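Local coordinates for protein alanine racemase, biosynthetic (Pseudomonas aeruginosa PAO1, PDB 6A2F) that belongs to the pyridoxal-phosphate-linked alanine racemase family, joining an N-terminal barrel domain of the TIM type to a C-terminal domain rich in beta strands, at residues G272-Y277 / V300-L305; V287-R292 / V307-L312. All coordinates share one frame; numbering follows the deposited sequence.

Contact 1. Residues G272-Y277 / V300-L305. With DLY (D-lysine), chain D.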
ATOM      1  N   GLY A 272       6.669   6.570  -5.881  1.00 11.85           N
ATOM      2  CA  GLY A 272       6.721   6.899  -4.458  1.00 11.66           C
ATOM      3  C   GLY A 272       5.861   5.979  -3.621  1.00 11.56           C
ATOM      4  O   GLY A 272       5.280   5.024  -4.141  1.00 11.51           O
ATOM      5  N   TYR A 273       5.757   6.270  -2.325  1.00 11.64           N
ATOM      6  CA  TYR A 273       5.074   5.353  -1.404  1.00 11.71           C
ATOM      7  C   TYR A 273       3.569   5.187  -1.644  1.00 11.74           C
ATOM      8  O   TYR A 273       2.995   4.169  -1.261  1.00 11.76           O
ATOM      9  CB  TYR A 273       5.396   5.634   0.076  1.00 11.73           C
ATOM     10  CG  TYR A 273       5.044   7.007   0.603  1.00 11.85           C
ATOM     11  CD1 TYR A 273       3.720   7.368   0.856  1.00 11.82           C
ATOM     12  CD2 TYR A 273       6.045   7.938   0.891  1.00 11.89           C
ATOM     13  CE1 TYR A 273       3.404   8.626   1.350  1.00 11.84           C
ATOM     14  CE2 TYR A 273       5.737   9.194   1.395  1.00 11.87           C
ATOM     15  CZ  TYR A 273       4.418   9.532   1.619  1.00 11.90           C
ATOM     16  OH  TYR A 273       4.116  10.781   2.112  1.00 11.99           O
ATOM     17  N   ALA A 274       2.943   6.167  -2.295  1.00 11.64           N
ATOM     18  CA  ALA A 274       1.537   6.048  -2.683  1.00 11.57           C
ATOM     19  C   ALA A 274       1.333   5.119  -3.883  1.00 11.51           C
ATOM     20  O   ALA A 274       0.210   4.720  -4.179  1.00 11.46           O
ATOM     21  CB  ALA A 274       0.939   7.416  -2.961  1.00 11.59           C
ATOM     22  N   ASP A 275       2.418   4.788  -4.576  1.00 11.61           N
ATOM     23  CA  ASP A 275       2.370   3.793  -5.644  1.00 11.75           C
ATOM     24  C   ASP A 275       2.534   2.380  -5.079  1.00 11.86           C
ATOM     25  O   ASP A 275       2.293   1.395  -5.773  1.00 11.99           O
ATOM     26  CB  ASP A 275       3.443   4.081  -6.691  1.00 11.76           C
ATOM     27  CG  ASP A 275       3.329   5.481  -7.275  1.00 11.89           C
ATOM     28  OD1 ASP A 275       2.260   5.813  -7.846  1.00 11.81           O
ATOM     29  OD2 ASP A 275       4.317   6.247  -7.173  1.00 11.88           O
ATOM     30  N   GLY A 276       2.931   2.292  -3.812  1.00 11.88           N
ATOM     31  CA  GLY A 276       3.146   1.011  -3.154  1.00 12.04           C
ATOM     32  C   GLY A 276       4.563   0.822  -2.641  1.00 12.17           C
ATOM     33  O   GLY A 276       4.826  -0.097  -1.859  1.00 12.17           O
ATOM     34  N   TYR A 277       5.475   1.689  -3.085  1.00 12.08           N
ATOM     35  CA  TYR A 277       6.866   1.613  -2.670  1.00 12.10           C
ATOM     36  C   TYR A 277       6.988   1.858  -1.161  1.00 12.24           C
ATOM     37  O   TYR A 277       6.247   2.675  -0.606  1.00 12.24           O
ATOM     38  CB  TYR A 277       7.728   2.606  -3.462  1.00 12.01           C
ATOM     39  CG  TYR A 277       9.166   2.150  -3.594  1.00 11.92           C
ATOM     40  CD1 TYR A 277       9.556   1.314  -4.639  1.00 11.86           C
ATOM     41  CD2 TYR A 277      10.128   2.528  -2.660  1.00 11.85           C
ATOM     42  CE1 TYR A 277      10.864   0.874  -4.753  1.00 11.84           C
ATOM     43  CE2 TYR A 277      11.437   2.094  -2.766  1.00 11.85           C
ATOM     44  CZ  TYR A 277      11.798   1.266  -3.816  1.00 11.84           C
ATOM     45  OH  TYR A 277      13.095   0.831  -3.926  1.00 11.85           O
ATOM     46  N   VAL A 300      12.111   8.458   0.532  1.00 14.74           N
ATOM     47  CA  VAL A 300      11.071   8.279  -0.469  1.00 14.39           C
ATOM     48  C   VAL A 300       9.895   9.180  -0.081  1.00 14.18           C
ATOM     49  O   VAL A 300       9.498   9.233   1.088  1.00 14.12           O
ATOM     50  CB  VAL A 300      10.627   6.796  -0.556  1.00 14.32           C
ATOM     51  CG1 VAL A 300       9.517   6.606  -1.580  1.00 14.16           C
ATOM     52  CG2 VAL A 300      11.812   5.901  -0.900  1.00 14.33           C
ATOM     53  N   SER A 301       9.361   9.910  -1.052  1.00 13.91           N
ATOM     54  CA  SER A 301       8.165  10.706  -0.821  1.00 13.96           C
ATOM     55  C   SER A 301       6.940  10.048  -1.478  1.00 14.11           C
ATOM     56  O   SER A 301       7.029   8.916  -1.966  1.00 13.96           O
ATOM     57  CB  SER A 301       8.380  12.142  -1.284  1.00 13.94           C
ATOM     58  OG  SER A 301       8.494  12.228  -2.687  1.00 13.97           O
ATOM     59  N   MET A 302       5.801  10.739  -1.463  1.00 14.25           N
ATOM     60  CA  MET A 302       4.530  10.156  -1.905  1.00 14.48           C
ATOM     61  C   MET A 302       4.529   9.719  -3.374  1.00 14.62           C
ATOM     62  O   MET A 302       4.054   8.630  -3.705  1.00 14.50           O
ATOM     63  CB  MET A 302       3.380  11.132  -1.633  1.00 14.54           C
ATOM     64  CG  MET A 302       1.985  10.575  -1.871  1.00 14.68           C
ATOM     65  SD  MET A 302       0.666  11.617  -1.216  1.00 14.72           S
ATOM     66  CE  MET A 302       0.880  11.326   0.539  1.00 14.73           C
ATOM     67  N   ASP A 303       5.010  10.585  -4.248  1.00 14.93           N
ATOM     68  CA  ASP A 303       5.026  10.272  -5.658  1.00 15.57           C
ATOM     69  C   ASP A 303       6.417  10.171  -6.257  1.00 16.07           C
ATOM     70  O   ASP A 303       6.557   9.836  -7.423  1.00 16.04           O
ATOM     71  CB  ASP A 303       4.213  11.326  -6.413  1.00 15.47           C
ATOM     72  CG  ASP A 303       2.891  11.625  -5.747  1.00 15.48           C
ATOM     73  OD1 ASP A 303       1.952  10.842  -5.935  1.00 15.45           O
ATOM     74  OD2 ASP A 303       2.784  12.640  -5.041  1.00 15.53           O
ATOM     75  N   MET A 304       7.436  10.511  -5.477  1.00 16.82           N
ATOM     76  CA  MET A 304       8.795  10.540  -6.004  1.00 17.60           C
ATOM     77  C   MET A 304       9.853   9.801  -5.199  1.00 17.26           C
ATOM     78  O   MET A 304       9.725   9.598  -3.997  1.00 17.15           O
ATOM     79  CB  MET A 304       9.234  11.991  -6.228  1.00 18.76           C
ATOM     80  CG  MET A 304       8.433  12.716  -7.294  1.00 20.16           C
ATOM     81  SD  MET A 304       8.703  14.496  -7.337  1.00 22.33           S
ATOM     82  CE  MET A 304       7.813  15.029  -5.883  1.00 21.53           C
ATOM     83  N   LEU A 305      10.895   9.382  -5.911  1.00 16.77           N
ATOM     84  CA  LEU A 305      12.027   8.678  -5.328  1.00 16.69           C
ATOM     85  C   LEU A 305      13.308   9.240  -5.935  1.00 16.69           C
ATOM     86  O   LEU A 305      13.309   9.705  -7.074  1.00 16.69           O
ATOM     87  CB  LEU A 305      11.923   7.175  -5.598  1.00 16.44           C
ATOM     88  CG  LEU A 305      13.239   6.396  -5.666  1.00 16.23           C
ATOM     89  CD1 LEU A 305      12.975   4.901  -5.751  1.00 15.90           C
ATOM     90  CD2 LEU A 305      14.088   6.862  -6.839  1.00 16.11           C
TER
HETATM   91  N   DLY D 402       7.618  15.808  -2.712  0.70 22.64           N
HETATM   92  CA  DLY D 402       6.235  15.306  -2.444  0.70 23.02           C
HETATM   93  C   DLY D 402       5.788  14.333  -3.509  0.70 23.09           C
HETATM   94  O   DLY D 402       4.841  14.596  -4.250  0.70 23.32           O
HETATM   95  CB  DLY D 402       6.212  14.628  -1.077  0.70 22.70           C
HETATM   96  CG  DLY D 402       4.908  14.837  -0.311  0.70 22.31           C
HETATM   97  CD  DLY D 402       4.611  13.645   0.589  0.70 21.58           C
HETATM   98  CE  DLY D 402       5.349  13.731   1.920  0.70 21.20           C
HETATM   99  NZ  DLY D 402       6.105  12.510   2.103  0.70 20.76           N
HETATM  100  OXT DLY D 402       6.340  13.245  -3.683  0.70 23.06           O
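Tyr-273 and Ser-301 meet where two loops of the strand-rich C-terminal domain of the alanine racemase fold line one side of a D-lysine pocket at the dimer interface. They take hold of the ligand at its two ends. D-lysine NZ arrives at the edge of the tyrosine ring, near its plane, and donates to Tyr-273 OH at 2.6 Å. At the other end Ser-301 OG donates to carboxylate oxygen OXT at 2.6 Å, and Asp-303 N reaches the same oxygen at 3.0 Å, so two protein donors grip one atom.

Behind these bonds lies the face of Tyr-273. Its CG sits between the backbone N and the carbonyl carbon (chi1 60°), which turns the ring back across the Ser-301 and Met-302 backbone. Met-302 CA stands over the ring centre, 3.6 Å from the centroid, in a CH-pi contact, while its side chain runs on past the ring and lays CG against Ala-274 CB at 3.5 Å.

The backbones set this register with two bonds: Tyr-273 N to Ser-301 O, 3.0 Å, and Ala-274 N to Met-302 O, 3.0 Å, the second in the carbonyl plane on a lone pair. Gly-272, with no side chain, lays its CA against the carbonyl oxygens Ser-301 O and Met-302 O. Farther out, Tyr-277 rests on Val-300 CG2 and Leu-305 CD1.

The second subunit completes the site: its Arg-130 bonds Ser-301 OG and its Tyr-342 packs on Tyr-273. Within the chain Arg-351 makes salt bridges to both Asp-303 OD1 and Asp-275 OD1, the latter also paired with Arg-2. The other oxygen of that second carboxylate, Asp-275 OD2, uses its anti lone pair to accept from Gly-272 N at 2.7 Å.

Contact 2. Residues V287-R292 / V307-L312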
ATOM      1  N   VAL A 287      18.293  -0.288  -7.182  1.00 16.91           N
ATOM      2  CA  VAL A 287      17.424   0.069  -8.295  1.00 17.19           C
ATOM      3  C   VAL A 287      18.186  -0.122  -9.616  1.00 17.38           C
ATOM      4  O   VAL A 287      19.422  -0.159  -9.624  1.00 17.35           O
ATOM      5  CB  VAL A 287      16.887   1.513  -8.139  1.00 17.21           C
ATOM      6  CG1 VAL A 287      17.773   2.520  -8.862  1.00 17.23           C
ATOM      7  CG2 VAL A 287      15.454   1.604  -8.627  1.00 17.19           C
ATOM      8  N   LEU A 288      17.459  -0.268 -10.719  1.00 17.58           N
ATOM      9  CA  LEU A 288      18.090  -0.304 -12.039  1.00 17.85           C
ATOM     10  C   LEU A 288      17.795   0.963 -12.837  1.00 18.13           C
ATOM     11  O   LEU A 288      16.641   1.373 -12.962  1.00 18.14           O
ATOM     12  CB  LEU A 288      17.661  -1.539 -12.839  1.00 17.68           C
ATOM     13  CG  LEU A 288      18.031  -2.946 -12.362  1.00 18.01           C
ATOM     14  CD1 LEU A 288      17.821  -3.941 -13.494  1.00 17.84           C
ATOM     15  CD2 LEU A 288      19.464  -3.032 -11.847  1.00 18.05           C
ATOM     16  N   VAL A 289      18.849   1.582 -13.363  1.00 18.52           N
ATOM     17  CA  VAL A 289      18.718   2.731 -14.258  1.00 18.85           C
ATOM     18  C   VAL A 289      19.360   2.359 -15.590  1.00 19.30           C
ATOM     19  O   VAL A 289      20.571   2.139 -15.665  1.00 19.94           O
ATOM     20  CB  VAL A 289      19.366   4.010 -13.670  1.00 18.70           C
ATOM     21  CG1 VAL A 289      19.154   5.203 -14.595  1.00 18.33           C
ATOM     22  CG2 VAL A 289      18.812   4.309 -12.279  1.00 18.41           C
ATOM     23  N   GLY A 290      18.540   2.267 -16.631  1.00 19.52           N
ATOM     24  CA  GLY A 290      18.995   1.805 -17.942  1.00 19.88           C
ATOM     25  C   GLY A 290      19.546   0.392 -17.897  1.00 20.14           C
ATOM     26  O   GLY A 290      20.490   0.059 -18.618  1.00 20.19           O
ATOM     27  N   GLY A 291      18.955  -0.435 -17.035  1.00 20.28           N
ATOM     28  CA  GLY A 291      19.430  -1.793 -16.793  1.00 20.26           C
ATOM     29  C   GLY A 291      20.613  -1.871 -15.843  1.00 20.65           C
ATOM     30  O   GLY A 291      21.048  -2.965 -15.485  1.00 20.72           O
ATOM     31  N   ARG A 292      21.133  -0.719 -15.424  1.00 21.11           N
ATOM     32  CA  ARG A 292      22.352  -0.678 -14.611  1.00 21.56           C
ATOM     33  C   ARG A 292      22.060  -0.467 -13.125  1.00 21.42           C
ATOM     34  O   ARG A 292      21.204   0.337 -12.753  1.00 21.30           O
ATOM     35  CB  ARG A 292      23.312   0.403 -15.125  1.00 22.46           C
ATOM     36  CG  ARG A 292      23.735   0.251 -16.586  1.00 23.36           C
ATOM     37  CD  ARG A 292      24.912  -0.699 -16.768  1.00 24.39           C
ATOM     38  NE  ARG A 292      26.057  -0.350 -15.920  1.00 25.81           N
ATOM     39  CZ  ARG A 292      26.956   0.599 -16.193  1.00 26.47           C
ATOM     40  NH1 ARG A 292      26.870   1.329 -17.303  1.00 26.57           N
ATOM     41  NH2 ARG A 292      27.951   0.826 -15.343  1.00 26.73           N
ATOM     42  N   VAL A 307      17.643   8.687  -6.648  1.00 17.43           N
ATOM     43  CA  VAL A 307      18.717   7.699  -6.776  1.00 17.91           C
ATOM     44  C   VAL A 307      20.069   8.367  -6.997  1.00 18.24           C
ATOM     45  O   VAL A 307      20.149   9.432  -7.618  1.00 18.26           O
ATOM     46  CB  VAL A 307      18.453   6.685  -7.916  1.00 17.89           C
ATOM     47  CG1 VAL A 307      17.224   5.841  -7.608  1.00 17.92           C
ATOM     48  CG2 VAL A 307      18.299   7.390  -9.259  1.00 17.93           C
ATOM     49  N   ASP A 308      21.123   7.735  -6.485  1.00 18.51           N
ATOM     50  CA  ASP A 308      22.486   8.220  -6.681  1.00 18.88           C
ATOM     51  C   ASP A 308      23.007   7.794  -8.052  1.00 19.00           C
ATOM     52  O   ASP A 308      23.258   6.614  -8.294  1.00 19.05           O
ATOM     53  CB  ASP A 308      23.407   7.714  -5.563  1.00 18.83           C
ATOM     54  CG  ASP A 308      24.773   8.385  -5.575  1.00 18.85           C
ATOM     55  OD1 ASP A 308      25.075   9.116  -6.541  1.00 19.02           O
ATOM     56  OD2 ASP A 308      25.546   8.180  -4.612  1.00 18.78           O
ATOM     57  N   LEU A 309      23.172   8.764  -8.942  1.00 19.56           N
ATOM     58  CA  LEU A 309      23.603   8.487 -10.311  1.00 20.28           C
ATOM     59  C   LEU A 309      25.056   8.893 -10.585  1.00 20.85           C
ATOM     60  O   LEU A 309      25.464   9.018 -11.744  1.00 20.49           O
ATOM     61  CB  LEU A 309      22.656   9.160 -11.308  1.00 20.00           C
ATOM     62  CG  LEU A 309      21.255   8.564 -11.453  1.00 19.87           C
ATOM     63  CD1 LEU A 309      20.387   9.490 -12.282  1.00 19.88           C
ATOM     64  CD2 LEU A 309      21.293   7.178 -12.078  1.00 19.85           C
ATOM     65  N   SER A 310      25.829   9.073  -9.514  1.00 21.85           N
ATOM     66  CA  SER A 310      27.222   9.533  -9.605  1.00 23.00           C
ATOM     67  C   SER A 310      28.145   8.613 -10.410  1.00 23.81           C
ATOM     68  O   SER A 310      29.065   9.092 -11.069  1.00 24.18           O
ATOM     69  CB  SER A 310      27.801   9.753  -8.209  1.00 22.92           C
ATOM     70  OG  SER A 310      27.070  10.748  -7.514  1.00 23.35           O
ATOM     71  N   ASP A 311      27.891   7.306 -10.351  1.00 24.86           N
ATOM     72  CA  ASP A 311      28.688   6.310 -11.069  1.00 25.48           C
ATOM     73  C   ASP A 311      28.019   5.859 -12.369  1.00 26.04           C
ATOM     74  O   ASP A 311      28.440   4.877 -12.987  1.00 26.12           O
ATOM     75  CB  ASP A 311      28.980   5.101 -10.172  1.00 25.99           C
ATOM     76  CG  ASP A 311      29.625   5.492  -8.855  1.00 26.94           C
ATOM     77  OD1 ASP A 311      30.615   6.253  -8.867  1.00 28.20           O
ATOM     78  OD2 ASP A 311      29.140   5.038  -7.800  1.00 27.32           O
ATOM     79  N   LEU A 312      26.976   6.578 -12.777  1.00 26.42           N
ATOM     80  CA  LEU A 312      26.351   6.354 -14.077  1.00 27.26           C
ATOM     81  C   LEU A 312      26.267   7.668 -14.865  1.00 28.31           C
ATOM     82  O   LEU A 312      25.187   8.246 -15.001  1.00 28.78           O
ATOM     83  CB  LEU A 312      24.970   5.703 -13.914  1.00 26.71           C
ATOM     84  CG  LEU A 312      24.902   4.352 -13.189  1.00 26.56           C
ATOM     85  CD1 LEU A 312      23.461   3.996 -12.858  1.00 26.56           C
ATOM     86  CD2 LEU A 312      25.559   3.233 -13.985  1.00 26.08           C
TER
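Val-287 faces Val-307 with CA atoms 7.9 Å apart, a spacing too wide for direct pairing of strands 286-289 and 305-308 and suited to next-but-one neighbours in a sheet, while Arg-292 faces Leu-312, turn against turn, with CA atoms 8.1 Å apart. What joins 287-292 to 307-312 is therefore side-chain packing, a worked case of contact between two strands that flank a shared neighbour, 292-296.

At the start, Val-287 CG1 and Val-307 CG1 touch tip to tip at 3.6 Å, their side chains crossing at about a right angle. Two residues on, Leu-309 CD2 rests over the fork of Val-289, about equally far from its two methyls, 3.8 Å from CG2. Leu-312 touches the same valine with one methyl branch, CD1 lying 4.2 Å from Val-289 CB.

Its other branch, CD2, serves Arg-292 instead. The arginine chain bends at chi2 (-84°) and again at chi3 (-53°), folding the guanidinium back so that Leu-312 CD2 lies 3.6 Å above its plane, over the centre. The methyl thus meets a flat charged face rather than its N-H edge.

Both backbones turn tightly beside this packing. Gly-290 and Gly-291, each at positive phi, form the corner of a type I' turn from Val-289 to Arg-292. On the other side Asp-308 begins an Asx turn: its OD1 accepts from Ser-310 N at 3.1 Å and from Ser-310 OG at 2.8 Å, overlapping a type I turn from Leu-309 to Leu-312.

Strand 292-296 runs between 286-289 and 305-308, antiparallel to each, and Leu-312 touches its Ala-294. Strand 320-322 flanks 286-289, strand 264-269 flanks 305-308, and the sheet curls round so that Leu-240 of strand 234-246 packs on Val-289, Val-307 and Leu-309.

Followed from the N terminus, the chain leaves strand 264-269 and enters 272-277, goes through 287-292 at the tip of a hairpin, returns along strand 292-296 to 300-305 and, one residue on, into 307-312. Contact 1 closes a loop of 22 residues and contact 2 one of 14, and because the segments alternate along the chain the two closures cross rather than nest. Their centres lie about 18 Å apart on the same strand-rich domain. Contact 1 ties together the loops that meet the second subunit and D-lysine, whereas contact 2 joins the turn ends of strands 286-289 and 305-308, touched by no other protein chain of the assembly.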